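PDB 4EWC: putative nucleoprotein, which encapsidates the negative-strand viral RNA of an orthomyxovirus, protecting it from nucleases and forming the ribonucleoprotein that serves as template for transcription and replication. Local coordinates for residues M171-Q175 with L428-V432; S439-V445 with V464-E468; M281-F287 with L318-R323; I115-G119 with I338-K342; L158-F162 with V224-L229. One frame throughout, in Å; residues are numbered along the deposited sequence.

Contact 1: residues M171-Q175 with L428-V432; sequences MSIWQ and LKVGV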
# COMPACT_ATOMS: atom_id res chain seq x y z
N MSE A 171 20.06 -6.53 28.73
CA MSE A 171 18.76 -5.92 28.93
C MSE A 171 18.41 -4.92 27.82
O MSE A 171 17.26 -4.53 27.68
CB MSE A 171 18.65 -5.29 30.31
CG MSE A 171 18.16 -6.25 31.37
SE MSE A 171 18.32 -5.71 33.30
CE MSE A 171 17.52 -3.91 33.17
N SER A 172 19.40 -4.50 27.04
CA SER A 172 19.13 -3.58 25.93
C SER A 172 18.73 -4.34 24.65
O SER A 172 18.37 -3.73 23.63
CB SER A 172 20.32 -2.63 25.68
OG SER A 172 21.46 -3.33 25.24
N ILE A 173 18.78 -5.66 24.72
CA ILE A 173 18.41 -6.48 23.59
C ILE A 173 16.91 -6.77 23.58
O ILE A 173 16.36 -7.31 24.55
CB ILE A 173 19.20 -7.79 23.56
CG1 ILE A 173 20.68 -7.48 23.41
CG2 ILE A 173 18.72 -8.69 22.41
CD1 ILE A 173 21.61 -8.65 23.74
N TRP A 174 16.28 -6.42 22.46
CA TRP A 174 14.84 -6.53 22.27
C TRP A 174 14.22 -7.83 22.78
O TRP A 174 13.32 -7.80 23.63
CB TRP A 174 14.50 -6.35 20.79
CG TRP A 174 13.08 -6.42 20.57
CD1 TRP A 174 12.17 -5.46 20.83
CD2 TRP A 174 12.35 -7.55 20.07
NE1 TRP A 174 10.91 -5.90 20.51
CE2 TRP A 174 10.99 -7.19 20.04
CE3 TRP A 174 12.72 -8.83 19.64
CZ2 TRP A 174 9.99 -8.05 19.59
CZ3 TRP A 174 11.73 -9.68 19.21
CH2 TRP A 174 10.38 -9.29 19.18
N GLN A 175 14.73 -8.95 22.29
CA GLN A 175 14.26 -10.27 22.71
C GLN A 175 14.19 -10.39 24.21
O GLN A 175 13.31 -11.08 24.73
CB GLN A 175 15.17 -11.39 22.18
CG GLN A 175 14.99 -11.76 20.72
CD GLN A 175 15.80 -10.86 19.81
OE1 GLN A 175 16.31 -9.82 20.24
NE2 GLN A 175 15.94 -11.27 18.55
N LEU A 428 17.90 1.05 21.65
CA LEU A 428 17.53 -0.35 21.64
C LEU A 428 18.47 -1.15 20.76
O LEU A 428 18.99 -0.66 19.75
CB LEU A 428 16.09 -0.49 21.13
CG LEU A 428 15.56 -1.93 20.94
CD1 LEU A 428 15.55 -2.68 22.26
CD2 LEU A 428 14.19 -1.92 20.31
N LYS A 429 18.71 -2.39 21.15
CA LYS A 429 19.47 -3.30 20.32
C LYS A 429 18.67 -4.58 20.09
O LYS A 429 17.72 -4.88 20.81
CB LYS A 429 20.83 -3.60 20.95
CG LYS A 429 21.70 -2.38 21.05
CD LYS A 429 23.16 -2.72 21.15
CE LYS A 429 23.91 -1.60 21.85
NZ LYS A 429 23.56 -1.54 23.31
N VAL A 430 19.04 -5.32 19.05
CA VAL A 430 18.29 -6.51 18.72
C VAL A 430 19.22 -7.60 18.18
O VAL A 430 20.27 -7.30 17.63
CB VAL A 430 17.13 -6.19 17.73
CG1 VAL A 430 17.68 -5.70 16.39
CG2 VAL A 430 16.21 -7.38 17.54
N GLY A 431 18.84 -8.85 18.38
CA GLY A 431 19.54 -9.96 17.78
C GLY A 431 18.87 -10.32 16.47
O GLY A 431 17.65 -10.51 16.44
N VAL A 432 19.65 -10.40 15.40
CA VAL A 432 19.08 -10.70 14.09
C VAL A 432 19.88 -11.76 13.34
O VAL A 432 21.04 -12.01 13.66
CB VAL A 432 18.91 -9.42 13.22
CG1 VAL A 432 17.81 -8.52 13.77
CG2 VAL A 432 20.21 -8.67 13.12
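Gln175 reaches from the first turn of a helix to Gly431 in a neighbouring strand and treats that residue as a second strand would. From CB its chain runs to CG, which stands beside the backbone N (chi1 -77°), and then bends at chi2 (85°) to bring the amide down onto the strand. CD lies in the plane of the Trp174 ring, at its edge. At the tip, OE1 accepts Gly431 N at 3.3 Å along a nearly straight N-H, and it also lies 3.6 Å from Val430 CG2. NE2 donates to Gly431 O at 2.8 Å, with the acceptor close to the amide plane. Two bonds to one residue's backbone fix the rotation of the amide.

The backbones contribute a single bridge of the parallel type around Ile173 and Lys429. Lys429 N donates to Ser172 O at 2.8 Å, and Trp174 N donates to Lys429 O at 2.7 Å. The side-chain amide thus takes over as the helix begins after Ile173, its N-cap residue. Apolar contacts accompany these bonds: Trp174 CB rests 3.8 Å from Val430 CG2, and Leu428 CD2 approaches Trp174 CD1 obliquely at 4.1 Å. Lys429 NZ makes a weak bond to Ser172 OG, whose stronger partner is Gly169 O.

Strand 429-432 pairs antiparallel with strand 488-491, helix 394-402 packs against Leu428 and Ser172, and helix 438-449 supports Trp174 and Val430.

Contact 2: residues S439-V445 with V464-E468; sequences SVARTCV and VPGSE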
# COMPACT_ATOMS: atom_id res chain seq x y z
N SER A 439 14.31 -6.29 9.21
CA SER A 439 13.00 -5.86 8.76
C SER A 439 11.89 -6.67 9.43
O SER A 439 10.79 -6.18 9.62
CB SER A 439 12.90 -5.94 7.25
OG SER A 439 12.86 -7.29 6.87
N VAL A 440 12.19 -7.92 9.76
CA VAL A 440 11.27 -8.72 10.57
C VAL A 440 11.12 -8.13 11.97
O VAL A 440 10.01 -7.92 12.46
CB VAL A 440 11.75 -10.18 10.72
CG1 VAL A 440 10.85 -10.95 11.69
CG2 VAL A 440 11.76 -10.86 9.37
N ALA A 441 12.26 -7.83 12.61
CA ALA A 441 12.26 -7.26 13.95
C ALA A 441 11.51 -5.94 13.97
O ALA A 441 10.72 -5.69 14.88
CB ALA A 441 13.69 -7.09 14.46
N ARG A 442 11.74 -5.10 12.96
CA ARG A 442 11.02 -3.83 12.85
C ARG A 442 9.50 -4.01 12.75
O ARG A 442 8.73 -3.24 13.33
CB ARG A 442 11.58 -2.99 11.70
CG ARG A 442 13.02 -2.59 11.95
CD ARG A 442 13.64 -1.82 10.80
NE ARG A 442 13.21 -0.44 10.82
CZ ARG A 442 13.76 0.49 11.59
NH1 ARG A 442 14.76 0.19 12.41
NH2 ARG A 442 13.29 1.74 11.55
N THR A 443 9.08 -5.05 12.04
CA THR A 443 7.66 -5.40 11.95
C THR A 443 7.11 -5.83 13.32
O THR A 443 5.96 -5.55 13.64
CB THR A 443 7.39 -6.49 10.87
OG1 THR A 443 7.84 -6.04 9.58
CG2 THR A 443 5.93 -6.81 10.77
N CYS A 444 7.93 -6.51 14.11
CA CYS A 444 7.51 -7.01 15.41
C CYS A 444 7.33 -5.88 16.43
O CYS A 444 6.50 -5.95 17.34
CB CYS A 444 8.53 -8.01 15.93
SG CYS A 444 8.35 -9.58 15.14
N VAL A 445 8.15 -4.85 16.25
CA VAL A 445 8.10 -3.66 17.04
C VAL A 445 6.85 -2.87 16.67
O VAL A 445 6.09 -2.45 17.54
CB VAL A 445 9.39 -2.81 16.79
CG1 VAL A 445 9.21 -1.34 17.23
CG2 VAL A 445 10.57 -3.45 17.50
N VAL A 464 6.88 2.18 11.77
CA VAL A 464 8.30 1.87 11.93
C VAL A 464 8.87 1.66 10.55
O VAL A 464 8.77 0.56 10.01
CB VAL A 464 8.53 0.59 12.73
CG1 VAL A 464 10.02 0.31 12.85
CG2 VAL A 464 7.90 0.69 14.10
N PRO A 465 9.46 2.72 9.96
CA PRO A 465 9.91 2.65 8.57
C PRO A 465 10.82 1.45 8.38
O PRO A 465 11.58 1.09 9.29
CB PRO A 465 10.70 3.94 8.38
CG PRO A 465 10.15 4.85 9.39
CD PRO A 465 9.85 3.99 10.58
N GLY A 466 10.74 0.84 7.20
CA GLY A 466 11.67 -0.21 6.86
C GLY A 466 11.20 -1.57 7.31
O GLY A 466 11.84 -2.58 7.02
N SER A 467 10.08 -1.63 8.02
CA SER A 467 9.57 -2.92 8.43
C SER A 467 8.96 -3.64 7.22
O SER A 467 8.61 -3.01 6.21
CB SER A 467 8.54 -2.77 9.55
OG SER A 467 7.47 -1.94 9.13
N GLU A 468 8.85 -4.96 7.34
CA GLU A 468 8.31 -5.81 6.30
C GLU A 468 6.76 -5.77 6.28
O GLU A 468 6.11 -6.00 7.29
CB GLU A 468 8.85 -7.24 6.51
CG GLU A 468 8.30 -8.27 5.56
CD GLU A 468 8.76 -8.05 4.14
OE1 GLU A 468 9.99 -8.22 3.88
OE2 GLU A 468 7.90 -7.70 3.28
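The guanidinium of Arg442 is flanked by Val464 and Pro465: Val464 CG1 lies over one face, 3.8 Å from NH2, while Pro465 O sits at the edge, near the plane of the group. The grip on that oxygen is side-on, with NE at 2.7 Å and NH2 at 2.9 Å, and NE comes in nearly along the C=O axis. A bend at chi3 (79°) swings the group across to the carbonyl. NH1 is engaged by Arg493 O.

The oxygen belongs to a type II beta turn, Val464 to Ser467, that follows helix 457-463. Gly466 takes the positive phi (89°) of its third position, and Ser467 reinforces the turn by giving both N and OG to Val464 O. Ser467 CB packs 3.7 Å from Arg442 CB, and farther along helix 438-449 Val445 CG1 meets Val464 CG2 at 4.0 Å.

Past the turn, Glu468 N donates to Ser439 O at 3.2 Å. This carbonyl already accepts Thr443 N within the helix, and the two donors reach it from opposite faces of its plane. Thr443 OG1 is wedged nearby, 3.4 Å from Glu468 CB.

Chemically, backbone oxygens are the principal acceptors here. Arg442 fastens the turn to the helix by bonding to two backbone carbonyls, Pro465 O and Arg493 O, a pattern compatible with a charged guanidinium.

Contact 3: residues M281-F287 with L318-R323; sequences MMRTNGF and LMGMKR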
# COMPACT_ATOMS: atom_id res chain seq x y z
N MSE A 281 -7.51 -21.78 15.07
CA MSE A 281 -8.47 -21.80 16.16
C MSE A 281 -9.86 -21.48 15.67
O MSE A 281 -10.84 -22.13 16.06
CB MSE A 281 -8.07 -20.81 17.25
CG MSE A 281 -9.15 -20.61 18.29
SE MSE A 281 -8.72 -19.11 19.42
CE MSE A 281 -7.37 -18.30 18.26
N MSE A 282 -9.96 -20.47 14.81
CA MSE A 282 -11.25 -20.09 14.26
C MSE A 282 -11.82 -21.25 13.45
O MSE A 282 -13.00 -21.60 13.59
CB MSE A 282 -11.11 -18.83 13.39
CG MSE A 282 -10.50 -17.65 14.11
SE MSE A 282 -11.71 -17.16 15.57
CE MSE A 282 -10.53 -17.44 17.01
N ARG A 283 -10.97 -21.86 12.60
CA ARG A 283 -11.42 -22.99 11.78
C ARG A 283 -11.89 -24.17 12.63
O ARG A 283 -12.88 -24.82 12.30
CB ARG A 283 -10.34 -23.42 10.77
CG ARG A 283 -10.23 -22.53 9.54
CD ARG A 283 -9.07 -22.93 8.63
NE ARG A 283 -9.03 -22.14 7.40
CZ ARG A 283 -7.91 -21.83 6.75
NH1 ARG A 283 -6.73 -22.24 7.21
NH2 ARG A 283 -7.97 -21.10 5.63
N THR A 284 -11.20 -24.41 13.74
CA THR A 284 -11.49 -25.53 14.64
C THR A 284 -12.77 -25.28 15.41
O THR A 284 -13.39 -26.21 15.93
CB THR A 284 -10.32 -25.71 15.65
OG1 THR A 284 -9.11 -25.92 14.93
CG2 THR A 284 -10.54 -26.89 16.57
N ASN A 285 -13.18 -24.02 15.48
CA ASN A 285 -14.42 -23.68 16.16
C ASN A 285 -15.55 -23.42 15.17
O ASN A 285 -16.66 -23.07 15.57
CB ASN A 285 -14.22 -22.48 17.09
CG ASN A 285 -13.46 -22.85 18.35
OD1 ASN A 285 -14.04 -22.91 19.44
ND2 ASN A 285 -12.16 -23.10 18.21
N GLY A 286 -15.26 -23.61 13.89
CA GLY A 286 -16.28 -23.51 12.87
C GLY A 286 -16.56 -22.09 12.43
O GLY A 286 -17.66 -21.78 11.95
N PHE A 287 -15.57 -21.22 12.59
CA PHE A 287 -15.69 -19.86 12.09
C PHE A 287 -14.87 -19.75 10.82
O PHE A 287 -13.81 -20.37 10.68
CB PHE A 287 -15.17 -18.85 13.10
CG PHE A 287 -16.08 -18.66 14.28
CD1 PHE A 287 -16.16 -19.63 15.27
CD2 PHE A 287 -16.83 -17.50 14.43
CE1 PHE A 287 -16.98 -19.45 16.35
CE2 PHE A 287 -17.65 -17.33 15.52
CZ PHE A 287 -17.73 -18.30 16.48
N LEU A 318 -17.91 -14.54 21.05
CA LEU A 318 -18.82 -15.10 20.07
C LEU A 318 -18.66 -16.60 20.07
O LEU A 318 -19.64 -17.34 19.94
CB LEU A 318 -18.55 -14.54 18.67
CG LEU A 318 -18.61 -13.02 18.49
CD1 LEU A 318 -18.13 -12.61 17.11
CD2 LEU A 318 -20.00 -12.50 18.74
N MSE A 319 -17.42 -17.05 20.19
CA MSE A 319 -17.12 -18.47 20.18
C MSE A 319 -17.70 -19.07 21.44
O MSE A 319 -18.20 -20.20 21.44
CB MSE A 319 -15.61 -18.68 20.18
CG MSE A 319 -14.93 -18.48 18.85
SE MSE A 319 -13.00 -18.48 19.18
CE MSE A 319 -12.96 -20.01 20.38
N GLY A 320 -17.63 -18.31 22.52
CA GLY A 320 -18.22 -18.72 23.78
C GLY A 320 -19.73 -18.90 23.62
O GLY A 320 -20.31 -19.83 24.17
N MSE A 321 -20.34 -17.99 22.86
CA MSE A 321 -21.78 -18.00 22.62
C MSE A 321 -22.20 -19.16 21.73
O MSE A 321 -23.27 -19.73 21.92
CB MSE A 321 -22.24 -16.68 22.00
CG MSE A 321 -22.49 -15.58 23.00
SE MSE A 321 -22.98 -13.85 22.19
CE MSE A 321 -24.73 -14.39 21.46
N LYS A 322 -21.37 -19.51 20.75
CA LYS A 322 -21.69 -20.60 19.83
C LYS A 322 -21.54 -21.95 20.53
O LYS A 322 -22.35 -22.86 20.34
CB LYS A 322 -20.78 -20.53 18.59
CG LYS A 322 -20.93 -21.66 17.59
CD LYS A 322 -19.88 -21.55 16.49
CE LYS A 322 -20.15 -22.55 15.38
NZ LYS A 322 -19.19 -22.41 14.25
N ARG A 323 -20.50 -22.05 21.35
CA ARG A 323 -20.16 -23.29 22.05
C ARG A 323 -21.25 -23.65 23.03
O ARG A 323 -21.68 -24.80 23.12
CB ARG A 323 -18.84 -23.12 22.79
CG ARG A 323 -18.45 -24.31 23.64
CD ARG A 323 -17.20 -23.99 24.46
NE ARG A 323 -16.16 -23.35 23.65
CZ ARG A 323 -15.32 -24.01 22.85
NH1 ARG A 323 -15.39 -25.33 22.72
NH2 ARG A 323 -14.40 -23.34 22.16
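Asn285 O takes a hydrogen bond from Lys322 NZ at 2.9 Å, in the carbonyl plane and on a lone pair. The acceptor lies at a Schellman motif ending helix 279-284, within the helical-bundle region of the nucleoprotein. There Gly286 adopts positive phi, and two bonds run back into the last turn, Phe287 N to Met282 O and Gly286 N to Arg283 O. Asn285 N is a second donor to Met282 O. Lys322 of helix 315-326, extended beyond CG, carries NZ to the Asn285 oxygen.

That chain runs past Phe287 in the opposite direction, with Lys322 CD 3.6 Å from Phe287 CE1. The same ring atom meets Met319 CG at 3.4 Å, and the selenium of this selenomethionine stands 5.5 Å from the ring centroid, oblique to it, in a Met-aromatic contact. At the edge of the ring, near its plane, lies Leu318 O.

Asn285 turns its amide back to its own helix, ND2 donating to Met281 O at 2.7 Å, so OD1 is presented to helix 315-326. Cys376 of helix 369-381 touches both Phe287 and Leu318. Met319 and Met282 cross at about a right angle, bringing their two SE atoms to 4.1 Å.

Contact 4: residues I115-G119 with I338-K342; sequences IEMAG and IIQKK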
# COMPACT_ATOMS: atom_id res chain seq x y z
N ILE A 115 -12.18 -17.92 26.70
CA ILE A 115 -13.53 -18.13 26.19
C ILE A 115 -14.46 -18.61 27.30
O ILE A 115 -15.63 -18.22 27.33
CB ILE A 115 -13.59 -19.08 24.96
CG1 ILE A 115 -12.81 -20.36 25.22
CG2 ILE A 115 -13.07 -18.38 23.71
CD1 ILE A 115 -13.67 -21.61 25.39
N GLU A 116 -13.95 -19.41 28.23
CA GLU A 116 -14.78 -19.86 29.34
C GLU A 116 -15.08 -18.72 30.32
O GLU A 116 -16.16 -18.66 30.92
CB GLU A 116 -14.15 -21.07 30.05
N MSE A 117 -14.13 -17.80 30.47
CA MSE A 117 -14.28 -16.69 31.40
C MSE A 117 -15.17 -15.56 30.88
O MSE A 117 -15.51 -14.64 31.62
CB MSE A 117 -12.90 -16.12 31.73
CG MSE A 117 -12.00 -17.08 32.48
SE MSE A 117 -12.70 -17.67 34.17
CE MSE A 117 -12.58 -15.98 35.12
N ALA A 118 -15.56 -15.64 29.61
CA ALA A 118 -16.55 -14.72 29.04
C ALA A 118 -17.82 -14.60 29.90
O ALA A 118 -18.45 -13.54 29.93
CB ALA A 118 -16.90 -15.12 27.61
N GLY A 119 -18.18 -15.67 30.61
CA GLY A 119 -19.32 -15.63 31.51
C GLY A 119 -18.97 -15.29 32.94
O GLY A 119 -18.04 -14.51 33.21
N ILE A 338 -25.28 -13.34 29.61
CA ILE A 338 -24.20 -12.54 30.16
C ILE A 338 -23.22 -12.15 29.07
O ILE A 338 -22.73 -11.02 29.03
CB ILE A 338 -23.42 -13.32 31.21
CG1 ILE A 338 -24.35 -13.71 32.36
CG2 ILE A 338 -22.23 -12.50 31.70
CD1 ILE A 338 -23.70 -14.59 33.38
N ILE A 339 -22.95 -13.11 28.19
CA ILE A 339 -22.02 -12.89 27.12
C ILE A 339 -22.68 -11.99 26.11
O ILE A 339 -22.04 -11.09 25.55
CB ILE A 339 -21.60 -14.20 26.45
CG1 ILE A 339 -21.06 -15.20 27.48
CG2 ILE A 339 -20.54 -13.94 25.39
CD1 ILE A 339 -20.39 -16.42 26.84
N GLN A 340 -23.97 -12.21 25.89
CA GLN A 340 -24.73 -11.43 24.93
C GLN A 340 -24.72 -9.95 25.31
O GLN A 340 -24.57 -9.08 24.45
CB GLN A 340 -26.17 -11.90 24.89
CG GLN A 340 -26.85 -11.51 23.60
CD GLN A 340 -28.27 -12.01 23.51
OE1 GLN A 340 -28.87 -12.40 24.51
NE2 GLN A 340 -28.81 -12.00 22.29
N LYS A 341 -24.89 -9.70 26.60
CA LYS A 341 -24.90 -8.35 27.13
C LYS A 341 -23.54 -7.70 26.93
O LYS A 341 -23.44 -6.53 26.59
CB LYS A 341 -25.27 -8.40 28.62
CG LYS A 341 -24.94 -7.14 29.43
CD LYS A 341 -24.83 -7.43 30.92
CE LYS A 341 -23.88 -8.61 31.21
NZ LYS A 341 -22.46 -8.36 30.85
N LYS A 342 -22.48 -8.48 27.14
CA LYS A 342 -21.14 -7.96 26.92
C LYS A 342 -20.92 -7.61 25.46
O LYS A 342 -20.41 -6.52 25.16
CB LYS A 342 -20.08 -8.96 27.39
CG LYS A 342 -19.99 -9.04 28.88
CD LYS A 342 -19.04 -10.13 29.29
CE LYS A 342 -19.02 -10.29 30.80
NZ LYS A 342 -18.06 -11.36 31.19
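Gly119 and Ile339 mark the nearest backbone approach, 5.8 Å between their CA atoms, where a turn with helical backbone angles but without the regular bonds comes up to helix 334-346. This is loop-to-helix packing in the helical-bundle region: the chain leaving helix 96-114 leans on helix 334-346 just before residues 120-139, which are not modelled.

Lys342 supplies the polar link. Its CG stands beside the backbone N (chi1 -73°) and the rest of the chain is extended, so NZ is carried out to Ala118 O, above the plane of that carbonyl. The hydrogen bond is modelled at 2.5 Å, a value too short to be taken literally at this resolution, and its fine geometry is doubtful. The methylenes follow the same oxygen, Lys342 CE lying 3.4 Å from Ala118 O.

Beside this link the packing is apolar. Ile338 offers CG2 to Gly119 CA at 4.3 Å, a looser touch near the surface. Ala118 also touches Asp317 of helix 315-326, so the loop packs on a second helix as well. The methyl of Ala118, CB, rests 3.8 Å from Ile339 CD1.

Contact 5: residues L158-F162 with V224-L229; sequences LTTFF and VNLNDL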
# COMPACT_ATOMS: atom_id res chain seq x y z
N LEU A 158 12.07 -4.19 37.96
CA LEU A 158 12.49 -5.20 37.01
C LEU A 158 13.95 -4.98 36.61
O LEU A 158 14.68 -5.95 36.42
CB LEU A 158 11.60 -5.19 35.74
CG LEU A 158 10.14 -5.56 35.88
CD1 LEU A 158 9.44 -5.30 34.55
CD2 LEU A 158 9.98 -7.01 36.34
N THR A 159 14.36 -3.72 36.49
CA THR A 159 15.73 -3.46 36.15
C THR A 159 16.64 -4.04 37.23
O THR A 159 17.61 -4.75 36.92
CB THR A 159 16.05 -1.96 35.98
OG1 THR A 159 15.55 -1.51 34.72
CG2 THR A 159 17.58 -1.74 36.03
N THR A 160 16.28 -3.78 38.48
CA THR A 160 17.04 -4.23 39.64
C THR A 160 17.09 -5.75 39.81
O THR A 160 18.16 -6.34 40.03
CB THR A 160 16.50 -3.56 40.91
OG1 THR A 160 16.95 -2.19 40.93
CG2 THR A 160 16.97 -4.28 42.16
N PHE A 161 15.93 -6.38 39.72
CA PHE A 161 15.86 -7.83 39.81
C PHE A 161 16.75 -8.49 38.78
O PHE A 161 17.55 -9.37 39.12
CB PHE A 161 14.42 -8.32 39.66
CG PHE A 161 14.26 -9.78 39.95
CD1 PHE A 161 14.57 -10.73 38.99
CD2 PHE A 161 13.80 -10.22 41.18
CE1 PHE A 161 14.42 -12.08 39.24
CE2 PHE A 161 13.64 -11.57 41.44
CZ PHE A 161 13.96 -12.50 40.47
N PHE A 162 16.65 -8.06 37.53
CA PHE A 162 17.37 -8.76 36.46
C PHE A 162 18.85 -8.42 36.32
O PHE A 162 19.54 -9.01 35.51
CB PHE A 162 16.60 -8.68 35.13
CG PHE A 162 15.35 -9.51 35.14
CD1 PHE A 162 15.39 -10.83 34.74
CD2 PHE A 162 14.14 -8.98 35.61
CE1 PHE A 162 14.24 -11.61 34.77
CE2 PHE A 162 13.00 -9.76 35.66
CZ PHE A 162 13.05 -11.07 35.23
N VAL A 224 15.61 -18.24 36.75
CA VAL A 224 14.84 -17.23 37.45
C VAL A 224 14.03 -17.85 38.57
O VAL A 224 13.34 -18.84 38.36
CB VAL A 224 13.89 -16.48 36.49
CG1 VAL A 224 13.06 -15.51 37.26
CG2 VAL A 224 14.70 -15.77 35.43
N ASN A 225 14.13 -17.27 39.75
CA ASN A 225 13.32 -17.70 40.87
C ASN A 225 12.00 -16.91 40.88
O ASN A 225 11.98 -15.73 41.22
CB ASN A 225 14.08 -17.54 42.17
CG ASN A 225 13.26 -17.91 43.41
OD1 ASN A 225 12.11 -17.47 43.59
ND2 ASN A 225 13.86 -18.70 44.29
N LEU A 226 10.91 -17.59 40.54
CA LEU A 226 9.63 -16.93 40.36
C LEU A 226 9.01 -16.38 41.64
O LEU A 226 8.26 -15.41 41.58
CB LEU A 226 8.63 -17.85 39.63
CG LEU A 226 8.98 -18.46 38.27
CD1 LEU A 226 7.85 -19.37 37.83
CD2 LEU A 226 9.25 -17.40 37.20
N ASN A 227 9.29 -17.00 42.79
CA ASN A 227 8.84 -16.43 44.07
C ASN A 227 9.49 -15.09 44.36
O ASN A 227 8.83 -14.15 44.79
CB ASN A 227 9.13 -17.36 45.24
CG ASN A 227 8.42 -18.68 45.13
OD1 ASN A 227 7.82 -18.98 44.09
ND2 ASN A 227 8.49 -19.49 46.18
N ASP A 228 10.79 -15.02 44.15
CA ASP A 228 11.48 -13.76 44.33
C ASP A 228 10.88 -12.74 43.37
O ASP A 228 10.58 -11.61 43.76
CB ASP A 228 12.99 -13.90 44.09
CG ASP A 228 13.65 -14.83 45.07
OD1 ASP A 228 13.01 -15.19 46.08
OD2 ASP A 228 14.82 -15.22 44.84
N LEU A 229 10.69 -13.16 42.12
CA LEU A 229 10.15 -12.26 41.11
C LEU A 229 8.74 -11.78 41.45
O LEU A 229 8.41 -10.62 41.24
CB LEU A 229 10.18 -12.90 39.73
CG LEU A 229 9.71 -11.91 38.65
CD1 LEU A 229 10.43 -10.55 38.82
CD2 LEU A 229 9.87 -12.45 37.22
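Leu229 pushes its side chain up against two aromatic rings, those of Phe161 and Phe162, which together form the hollow it fills. CD1 sits over the middle of one Phe161 face, 4.0 Å from the ring centroid and 6° off the normal, a well-centred CH-pi contact. The same methyl also borders Phe162 CE2, while CD2 meets Phe162 CZ at 4.0 Å. Leu229 CB lies 3.9 Å from Phe161 CZ. Leu158 CD2 borders the first methyl, 4.3 Å from Leu229 CD1.

The rings are themselves fitted together. They are inclined to each other, with Phe161 CD1 standing 3.7 Å above the centre of one Phe162 face. Phe161 can reach across because its CG is anti to the backbone N (chi1 -172°), which sends the ring into the angle between Val224 and the start of helix 226-236. Val224 faces both rings: CG1 lies 4.2 Å from Phe161 CE1, and CG2 equally far from Phe162 CE1. Asp228 closes the margin, its CB in the plane of the Phe161 ring and 3.6 Å from CE2.

Asn225 caps this helix by accepting Asp228 N on OD1 at 2.8 Å, which fixes the turn that frames the ring. Helix 142-162, part of which is predicted to span a membrane, here buries apolar side chains against protein. The contact between the two segments is hydrophobic and aromatic, which suggests that fit of shape, more than polar pairing, defines it.

The five contacts fall into two groups. Contacts 1, 2 and 5 form a chain of touching sites: Trp174 of contact 1 packs on Cys444 and Val445 of contact 2, and Met171 packs on Thr159 and Phe162 of contact 5. Thr479, which touches both Trp174 and Cys444, directly precedes the nuclear localization signal 480-483. Contacts 3 and 4, centres about 14 Å apart, meet where Met319 and Met321 of helix 315-326 pack on Ile115 and Ile339 respectively. Contacts 1 and 3 lie on opposite sides of the chain's centre, about 37 Å between centres. Along the sequence, contact 1 crosses both contact 4 and contact 5, so distant chain segments are interlaced.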